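Local coordinates for putative epoxide hydrolase protein (Klebsiella pneumoniae subsp. pneumoniae, PDB 5BOV), which probably acts as a hydrolase of the alpha/beta fold, perhaps opening epoxides or cleaving lipid esters such as monoacylglycerols, at residues L37-A51 against R60-T72. Sequence-based numbering, arbitrary orientation.
Sequences LHGWPYDIQSYAQVA and RVIVPYLRGYGTT
Leu66 N gives its hydrogen to His38 NE2 over 3.1 Å in an almost straight bond, 177° at the hydrogen, though tilted from the ring plane. The second ring nitrogen, ND1, donates to Gly39 O nearly in the ring plane, so both nitrogens are engaged and the ring's rotation is fixed. A chi1 of 69°, with CG between the backbone N and the carbonyl carbon, carries the imidazole across to the 64-66 backbone. Water 1 links His38 N to Pro64 O.

The aromatic pair is T-shaped: His38 CE1 stands over the centre of the Tyr69 ring, the planes 71° apart. Two CH-pi contacts join it: Leu66 CG lies over one imidazole face, and branched Ile44 lays CG2 over the Tyr65 ring, 4.0 Å from its centroid. Tyr69 OH reaches the edge of the Trp40 indole, 3.2 Å from CD1, yet this buried hydroxyl has no hydrogen-bonding partner.

The segments belong to the beta-alpha-beta unit of strand 32-37, helix 50-56 and strand 59-74 in the alpha/beta hydrolase fold; Trp40 N hydrogen-bonds Asp110 OD2, in what is probably the nucleophile elbow.

Among apolar contacts, Ile44 packs CB against Val63 CG1. Small Ala51 lets its helix approach the strand, CB lying 3.7 Å from Val61 CG1.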
loop_
_atom_site.group_PDB
_atom_site.type_symbol
_atom_site.label_atom_id
_atom_site.label_comp_id
_atom_site.label_asym_id
_atom_site.label_seq_id
_atom_site.Cartn_x
_atom_site.Cartn_y
_atom_site.Cartn_z
ATOM N N LEU A 37 1.423 -4.526 3.371
ATOM C CA LEU A 37 1.695 -3.802 2.136
ATOM C C LEU A 37 1.942 -2.334 2.388
ATOM O O LEU A 37 1.091 -1.601 2.979
ATOM C CB LEU A 37 0.492 -3.983 1.201
ATOM C CG LEU A 37 0.129 -5.409 0.797
ATOM C CD1 LEU A 37 -1.097 -5.414 -0.105
ATOM C CD2 LEU A 37 1.286 -6.154 0.133
ATOM N N HIS A 38 3.078 -1.842 1.891
ATOM C CA HIS A 38 3.434 -0.434 2.087
ATOM C C HIS A 38 2.759 0.487 1.067
ATOM O O HIS A 38 2.118 0.016 0.115
ATOM C CB HIS A 38 4.952 -0.309 2.025
ATOM C CG HIS A 38 5.550 -0.549 0.669
ATOM N ND1 HIS A 38 5.527 0.409 -0.326
ATOM C CD2 HIS A 38 6.094 -1.651 0.103
ATOM C CE1 HIS A 38 6.065 -0.084 -1.432
ATOM N NE2 HIS A 38 6.463 -1.316 -1.179
ATOM N N GLY A 39 2.989 1.780 1.281
ATOM C CA GLY A 39 2.470 2.808 0.443
ATOM C C GLY A 39 3.545 3.612 -0.269
ATOM O O GLY A 39 4.737 3.247 -0.251
ATOM N N TRP A 40 3.098 4.721 -0.842
ATOM C CA TRP A 40 3.991 5.632 -1.650
ATOM C C TRP A 40 4.248 6.922 -0.820
ATOM O O TRP A 40 3.252 7.491 -0.289
ATOM C CB TRP A 40 3.338 6.047 -2.966
ATOM C CG TRP A 40 4.195 6.966 -3.734
ATOM C CD1 TRP A 40 5.167 6.613 -4.588
ATOM C CD2 TRP A 40 4.165 8.390 -3.732
ATOM N NE1 TRP A 40 5.783 7.721 -5.100
ATOM C CE2 TRP A 40 5.184 8.834 -4.587
ATOM C CE3 TRP A 40 3.437 9.331 -3.034
ATOM C CZ2 TRP A 40 5.469 10.201 -4.765
ATOM C CZ3 TRP A 40 3.677 10.663 -3.268
ATOM C CH2 TRP A 40 4.721 11.094 -4.099
ATOM N N PRO A 41 5.483 7.439 -0.753
ATOM C CA PRO A 41 6.709 6.820 -1.233
ATOM C C PRO A 41 7.483 6.177 -0.087
ATOM O O PRO A 41 8.400 6.752 0.504
ATOM C CB PRO A 41 7.460 8.044 -1.807
ATOM C CG PRO A 41 6.963 9.216 -0.971
ATOM C CD PRO A 41 5.711 8.799 -0.249
ATOM N N TYR A 42 6.950 5.037 0.347
ATOM C CA TYR A 42 7.472 4.305 1.513
ATOM C C TYR A 42 7.945 2.956 1.066
ATOM O O TYR A 42 7.952 2.652 -0.158
ATOM C CB TYR A 42 6.424 4.213 2.602
ATOM C CG TYR A 42 5.849 5.582 2.976
ATOM C CD1 TYR A 42 6.414 6.295 3.990
ATOM C CD2 TYR A 42 4.707 6.086 2.393
ATOM C CE1 TYR A 42 5.901 7.545 4.383
ATOM C CE2 TYR A 42 4.174 7.277 2.765
ATOM C CZ TYR A 42 4.761 8.011 3.758
ATOM O OH TYR A 42 4.199 9.209 4.107
ATOM N N ASP A 43 8.343 2.087 1.988
ATOM C CA ASP A 43 8.713 0.732 1.574
ATOM C C ASP A 43 8.508 -0.277 2.711
ATOM O O ASP A 43 7.821 0.050 3.678
ATOM C CB ASP A 43 10.139 0.652 0.996
ATOM C CG ASP A 43 11.210 0.654 2.048
ATOM O OD1 ASP A 43 10.939 0.984 3.213
ATOM O OD2 ASP A 43 12.373 0.441 1.612
ATOM N N ILE A 44 9.087 -1.467 2.587
ATOM C CA ILE A 44 8.925 -2.516 3.580
ATOM C C ILE A 44 9.350 -2.094 5.000
ATOM O O ILE A 44 8.939 -2.672 6.008
ATOM C CB ILE A 44 9.658 -3.818 3.186
ATOM C CG1 ILE A 44 11.162 -3.627 3.109
ATOM C CG2 ILE A 44 9.058 -4.335 1.864
ATOM C CD1 ILE A 44 11.912 -4.908 2.970
ATOM N N GLN A 45 10.244 -1.080 5.117
ATOM C CA GLN A 45 10.651 -0.646 6.436
ATOM C C GLN A 45 9.514 -0.108 7.281
ATOM O O GLN A 45 9.613 0.006 8.512
ATOM C CB GLN A 45 11.794 0.386 6.370
ATOM C CG GLN A 45 13.049 -0.081 5.645
ATOM C CD GLN A 45 13.589 -1.452 6.079
ATOM O OE1 GLN A 45 14.049 -2.235 5.182
ATOM N NE2 GLN A 45 13.606 -1.724 7.294
ATOM N N SER A 46 8.394 0.228 6.643
ATOM C CA SER A 46 7.196 0.613 7.353
ATOM C C SER A 46 6.741 -0.509 8.349
ATOM O O SER A 46 6.101 -0.177 9.349
ATOM C CB SER A 46 6.046 0.819 6.370
ATOM O OG SER A 46 6.278 1.904 5.486
ATOM N N TYR A 47 7.175 -1.747 8.083
ATOM C CA TYR A 47 6.823 -2.892 8.884
ATOM C C TYR A 47 8.005 -3.530 9.548
ATOM O O TYR A 47 7.861 -4.611 10.104
ATOM C CB TYR A 47 6.084 -3.888 8.002
ATOM C CG TYR A 47 4.831 -3.291 7.363
ATOM C CD1 TYR A 47 3.703 -3.032 8.136
ATOM C CD2 TYR A 47 4.795 -2.962 6.010
ATOM C CE1 TYR A 47 2.543 -2.546 7.591
ATOM C CE2 TYR A 47 3.642 -2.418 5.430
ATOM C CZ TYR A 47 2.526 -2.195 6.210
ATOM O OH TYR A 47 1.363 -1.717 5.671
ATOM N N ALA A 48 9.111 -2.794 9.713
ATOM C CA ALA A 48 10.295 -3.398 10.332
ATOM C C ALA A 48 10.084 -3.697 11.781
ATOM O O ALA A 48 10.838 -4.530 12.349
ATOM C CB ALA A 48 11.513 -2.517 10.136
ATOM N N GLN A 49 9.222 -2.966 12.471
ATOM C CA GLN A 49 8.843 -3.272 13.859
ATOM C C GLN A 49 7.575 -4.084 13.967
ATOM O O GLN A 49 7.505 -5.059 14.766
ATOM C CB GLN A 49 8.771 -2.027 14.735
ATOM C CG GLN A 49 10.109 -1.348 14.783
ATOM C CD GLN A 49 10.085 -0.102 15.683
ATOM O OE1 GLN A 49 9.469 0.915 15.362
ATOM N NE2 GLN A 49 10.831 -0.154 16.811
ATOM N N VAL A 50 6.606 -3.805 13.127
ATOM C CA VAL A 50 5.356 -4.576 13.138
ATOM C C VAL A 50 5.592 -6.038 12.847
ATOM O O VAL A 50 5.043 -6.926 13.542
ATOM C CB VAL A 50 4.369 -4.007 12.089
ATOM C CG1 VAL A 50 3.175 -4.919 11.848
ATOM C CG2 VAL A 50 3.941 -2.607 12.462
ATOM N N ALA A 51 6.392 -6.344 11.821
ATOM C CA ALA A 51 6.502 -7.726 11.387
ATOM C C ALA A 51 7.162 -8.651 12.424
ATOM O O ALA A 51 6.613 -9.706 12.724
ATOM C CB ALA A 51 7.209 -7.775 10.009
ATOM N N ARG A 60 2.907 -15.965 10.603
ATOM C CA ARG A 60 3.844 -15.960 9.506
ATOM C C ARG A 60 3.633 -14.630 8.784
ATOM O O ARG A 60 2.553 -14.438 8.229
ATOM C CB ARG A 60 3.589 -17.105 8.557
ATOM C CG ARG A 60 4.633 -17.126 7.475
ATOM C CD ARG A 60 4.266 -17.882 6.256
ATOM N NE ARG A 60 5.236 -17.839 5.175
ATOM C CZ ARG A 60 5.101 -18.649 4.131
ATOM N NH1 ARG A 60 4.072 -19.475 4.084
ATOM N NH2 ARG A 60 5.940 -18.598 3.120
ATOM N N VAL A 61 4.716 -13.859 8.617
ATOM C CA VAL A 61 4.567 -12.493 8.057
ATOM C C VAL A 61 5.359 -12.322 6.757
ATOM O O VAL A 61 6.579 -12.575 6.674
ATOM C CB VAL A 61 5.042 -11.459 9.082
ATOM C CG1 VAL A 61 4.652 -10.073 8.629
ATOM C CG2 VAL A 61 4.421 -11.771 10.426
ATOM N N ILE A 62 4.642 -11.901 5.718
ATOM C CA ILE A 62 5.196 -11.611 4.397
ATOM C C ILE A 62 5.140 -10.126 4.153
ATOM O O ILE A 62 4.054 -9.500 4.293
ATOM C CB ILE A 62 4.351 -12.299 3.298
ATOM C CG1 ILE A 62 4.173 -13.810 3.531
ATOM C CG2 ILE A 62 4.919 -11.996 1.917
ATOM C CD1 ILE A 62 5.442 -14.516 3.467
ATOM N N VAL A 63 6.292 -9.536 3.808
ATOM C CA VAL A 63 6.330 -8.078 3.561
ATOM C C VAL A 63 7.033 -7.791 2.215
ATOM O O VAL A 63 8.281 -7.812 2.162
ATOM C CB VAL A 63 7.052 -7.309 4.684
ATOM C CG1 VAL A 63 6.797 -5.826 4.560
ATOM C CG2 VAL A 63 6.622 -7.795 6.066
ATOM N N PRO A 64 6.263 -7.619 1.122
ATOM C CA PRO A 64 6.845 -7.433 -0.160
ATOM C C PRO A 64 7.068 -6.024 -0.570
ATOM O O PRO A 64 6.290 -5.141 -0.193
ATOM C CB PRO A 64 5.795 -8.070 -1.089
ATOM C CG PRO A 64 4.481 -7.740 -0.419
ATOM C CD PRO A 64 4.780 -7.768 1.043
ATOM N N TYR A 65 8.101 -5.808 -1.376
ATOM C CA TYR A 65 8.205 -4.543 -2.108
ATOM C C TYR A 65 7.176 -4.563 -3.225
ATOM O O TYR A 65 7.091 -5.529 -4.024
ATOM C CB TYR A 65 9.573 -4.350 -2.733
ATOM C CG TYR A 65 10.731 -4.098 -1.819
ATOM C CD1 TYR A 65 10.848 -2.892 -1.144
ATOM C CD2 TYR A 65 11.737 -5.054 -1.637
ATOM C CE1 TYR A 65 11.979 -2.590 -0.386
ATOM C CE2 TYR A 65 12.832 -4.809 -0.817
ATOM C CZ TYR A 65 12.969 -3.563 -0.217
ATOM O OH TYR A 65 14.038 -3.290 0.580
ATOM N N LEU A 66 6.371 -3.517 -3.344
ATOM C CA LEU A 66 5.488 -3.364 -4.490
ATOM C C LEU A 66 6.318 -3.141 -5.818
ATOM O O LEU A 66 7.462 -2.773 -5.762
ATOM C CB LEU A 66 4.537 -2.202 -4.279
ATOM C CG LEU A 66 3.561 -2.326 -3.078
ATOM C CD1 LEU A 66 2.718 -1.056 -3.066
ATOM C CD2 LEU A 66 2.690 -3.543 -3.183
ATOM N N ARG A 67 5.663 -3.373 -6.959
ATOM C CA ARG A 67 6.260 -3.007 -8.225
ATOM C C ARG A 67 6.747 -1.523 -8.161
ATOM O O ARG A 67 6.049 -0.662 -7.598
ATOM C CB ARG A 67 5.282 -3.254 -9.369
ATOM C CG ARG A 67 3.949 -2.487 -9.302
ATOM C CD ARG A 67 3.170 -2.560 -10.630
ATOM N NE ARG A 67 2.858 -3.928 -10.954
ATOM C CZ ARG A 67 2.646 -4.416 -12.188
ATOM N NH1 ARG A 67 2.604 -3.588 -13.253
ATOM N NH2 ARG A 67 2.452 -5.686 -12.367
ATOM N N GLY A 68 7.956 -1.290 -8.621
ATOM C CA GLY A 68 8.578 0.020 -8.548
ATOM C C GLY A 68 9.391 0.315 -7.289
ATOM O O GLY A 68 9.808 1.441 -7.093
ATOM N N TYR A 69 9.610 -0.677 -6.428
ATOM C CA TYR A 69 10.336 -0.473 -5.193
ATOM C C TYR A 69 11.337 -1.587 -4.895
ATOM O O TYR A 69 11.101 -2.780 -5.156
ATOM C CB TYR A 69 9.405 -0.395 -3.987
ATOM C CG TYR A 69 8.341 0.640 -4.060
ATOM C CD1 TYR A 69 7.204 0.446 -4.848
ATOM C CD2 TYR A 69 8.431 1.780 -3.284
ATOM C CE1 TYR A 69 6.205 1.411 -4.855
ATOM C CE2 TYR A 69 7.446 2.752 -3.290
ATOM C CZ TYR A 69 6.315 2.525 -4.005
ATOM O OH TYR A 69 5.314 3.517 -4.009
ATOM N N GLY A 70 12.466 -1.167 -4.305
ATOM C CA GLY A 70 13.380 -2.130 -3.694
ATOM C C GLY A 70 13.884 -3.150 -4.724
ATOM O O GLY A 70 14.248 -2.830 -5.841
ATOM N N THR A 71 13.890 -4.401 -4.308
ATOM C CA THR A 71 14.371 -5.465 -5.175
ATOM C C THR A 71 13.246 -6.173 -5.957
ATOM O O THR A 71 13.476 -7.258 -6.558
ATOM C CB THR A 71 15.140 -6.504 -4.322
ATOM O OG1 THR A 71 14.253 -7.092 -3.371
ATOM C CG2 THR A 71 16.338 -5.908 -3.685
ATOM N N THR A 72 12.033 -5.615 -5.981
ATOM C CA THR A 72 11.043 -6.110 -6.856
ATOM C C THR A 72 11.358 -5.628 -8.285
ATOM O O THR A 72 11.548 -4.436 -8.476
ATOM C CB THR A 72 9.647 -5.714 -6.431
ATOM O OG1 THR A 72 9.324 -6.541 -5.282
ATOM C CG2 THR A 72 8.608 -5.975 -7.550
HETATM O O HOH W 1 5.011 -4.001 1.979
HETATM O O HOH W 2 14.176 -1.330 2.366
#